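Local atomic coordinates of ethylbenzene dehydrogenase beta-subunit (Aromatoleum aromaticum, PDB entry 2IVF), a protein that forms the iron-sulfur subunit of a three-chain dehydrogenase and carries four iron-sulfur clusters, with a 4Fe-4S dicluster domain. Residues I168-R171 against I176-V179. Sequence-based numbering, arbitrary orientation.
Sequences IYKR and IVLV. With SF4 (iron/sulfur cluster), chain S.
Strands 168-170 and 177-179 run antiparallel, their short axes 158° apart, and Y169 pairs with L178 through two backbone hydrogen bonds, Y169 N to L178 O at 2.9 Å and L178 N to Y169 O at 2.7 Å. A third, R171 N to I176 O, is almost straight at the hydrogen (174°). I168 with V179 and K170 with V177 are the flanking non-hydrogen-bonded pairs. Side chains alternate between two faces. On that of I168, K170, V177 and V179, I168 CG2 meets V177 CG1 at 3.6 Å, while I168 CG1 lies 3.8 Å from V179 CG2. V177 places CG1 anti to its backbone N, which leaves CG2 to meet the K170 chain and to lie 3.9 Å from S1 of the iron/sulfur cluster. This is a beta hairpin of the 4Fe-4S dicluster domain, and I168, K170 and V177 pack on C159 and L160 of helix 158-162; I168 and V179 also touch the Fe3-S4 cluster, so the hairpin borders two clusters. K170 NZ hydrogen-bonds the carbonyl oxygens of G175 and C154 and Q18 OE1. On the other face, the Y169 ring swings over L178 because its chi1 is 62°, setting CG between the backbone N and carbonyl carbon. L178 CB forms a CH-pi contact 4.2 Å from the ring centroid, and L178 CD1 approaches Y169 OH at 3.4 Å. That hydroxyl hydrogen-bonds E65 of the alpha-subunit, whose carboxylate also takes a salt bridge from R171 NH1; R171 NE pairs with D173.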
loop_
_atom_site.group_PDB
_atom_site.type_symbol
_atom_site.label_atom_id
_atom_site.label_comp_id
_atom_site.label_asym_id
_atom_site.label_seq_id
_atom_site.Cartn_x
_atom_site.Cartn_y
_atom_site.Cartn_z
ATOM N N ILE B 168 -16.124 10.706 32.096
ATOM C CA ILE B 168 -15.284 11.389 31.108
ATOM C C ILE B 168 -14.752 12.680 31.711
ATOM O O ILE B 168 -15.483 13.460 32.347
ATOM C CB ILE B 168 -16.048 11.700 29.822
ATOM C CG1 ILE B 168 -16.457 10.402 29.142
ATOM C CG2 ILE B 168 -15.225 12.631 28.849
ATOM C CD1 ILE B 168 -17.257 10.579 27.868
ATOM N N TYR B 169 -13.459 12.905 31.516
ATOM C CA TYR B 169 -12.850 14.120 32.003
ATOM C C TYR B 169 -11.844 14.669 31.022
ATOM O O TYR B 169 -11.406 13.971 30.102
ATOM C CB TYR B 169 -12.174 13.914 33.353
ATOM C CG TYR B 169 -11.049 12.920 33.341
ATOM C CD1 TYR B 169 -11.310 11.549 33.389
ATOM C CD2 TYR B 169 -9.717 13.336 33.285
ATOM C CE1 TYR B 169 -10.292 10.635 33.396
ATOM C CE2 TYR B 169 -8.693 12.420 33.294
ATOM C CZ TYR B 169 -8.975 11.073 33.347
ATOM O OH TYR B 169 -7.948 10.154 33.352
ATOM N N LYS B 170 -11.524 15.945 31.209
ATOM C CA LYS B 170 -10.583 16.631 30.331
ATOM C C LYS B 170 -9.433 17.036 31.217
ATOM O O LYS B 170 -9.635 17.754 32.196
ATOM C CB LYS B 170 -11.216 17.873 29.742
ATOM C CG LYS B 170 -10.368 18.555 28.675
ATOM C CD LYS B 170 -11.179 19.665 27.985
ATOM C CE LYS B 170 -10.294 20.510 27.015
ATOM N NZ LYS B 170 -9.781 19.727 25.850
ATOM N N ARG B 171 -8.255 16.548 30.891
ATOM C CA ARG B 171 -7.063 16.856 31.650
ATOM C C ARG B 171 -6.806 18.345 31.607
ATOM O O ARG B 171 -6.843 18.957 30.544
ATOM C CB ARG B 171 -5.900 16.104 31.081
ATOM C CG ARG B 171 -5.800 14.655 31.529
ATOM C CD ARG B 171 -4.353 14.238 31.567
ATOM N NE ARG B 171 -3.644 14.965 32.627
ATOM C CZ ARG B 171 -3.295 14.455 33.803
ATOM N NH1 ARG B 171 -3.596 13.205 34.124
ATOM N NH2 ARG B 171 -2.658 15.224 34.689
ATOM N N ILE B 176 -6.326 16.760 27.222
ATOM C CA ILE B 176 -6.701 15.417 26.775
ATOM C C ILE B 176 -7.979 14.975 27.461
ATOM O O ILE B 176 -8.119 15.097 28.717
ATOM C CB ILE B 176 -5.577 14.395 27.038
ATOM C CG1 ILE B 176 -4.319 14.781 26.228
ATOM C CG2 ILE B 176 -6.017 12.982 26.627
ATOM C CD1 ILE B 176 -3.059 13.913 26.570
ATOM N N VAL B 177 -8.924 14.525 26.628
ATOM C CA VAL B 177 -10.230 14.072 27.089
ATOM C C VAL B 177 -10.159 12.563 27.195
ATOM O O VAL B 177 -9.708 11.885 26.287
ATOM C CB VAL B 177 -11.354 14.513 26.132
ATOM C CG1 VAL B 177 -12.725 13.921 26.593
ATOM C CG2 VAL B 177 -11.379 16.027 26.059
ATOM N N LEU B 178 -10.519 12.047 28.349
ATOM C CA LEU B 178 -10.414 10.615 28.605
ATOM C C LEU B 178 -11.691 10.034 29.210
ATOM O O LEU B 178 -12.409 10.702 29.953
ATOM C CB LEU B 178 -9.232 10.332 29.577
ATOM C CG LEU B 178 -7.824 10.657 29.012
ATOM C CD1 LEU B 178 -6.821 10.564 30.144
ATOM C CD2 LEU B 178 -7.389 9.743 27.847
ATOM N N VAL B 179 -11.924 8.763 28.913
ATOM C CA VAL B 179 -12.967 7.956 29.571
ATOM C C VAL B 179 -12.297 7.100 30.644
ATOM O O VAL B 179 -11.505 6.212 30.331
ATOM C CB VAL B 179 -13.683 6.995 28.576
ATOM C CG1 VAL B 179 -14.713 6.118 29.368
ATOM C CG2 VAL B 179 -14.359 7.751 27.438
HETATM FE FE1 SF4 S . -16.057 13.748 20.562
HETATM FE FE2 SF4 S . -15.536 14.209 23.099
HETATM FE FE3 SF4 S . -14.820 16.052 21.196
HETATM FE FE4 SF4 S . -13.470 13.668 21.332
HETATM S S1 SF4 S . -13.528 15.332 22.938
HETATM S S2 SF4 S . -14.321 14.687 19.444
HETATM S S3 SF4 S . -15.118 12.271 22.013
HETATM S S4 SF4 S . -16.966 15.464 21.800
#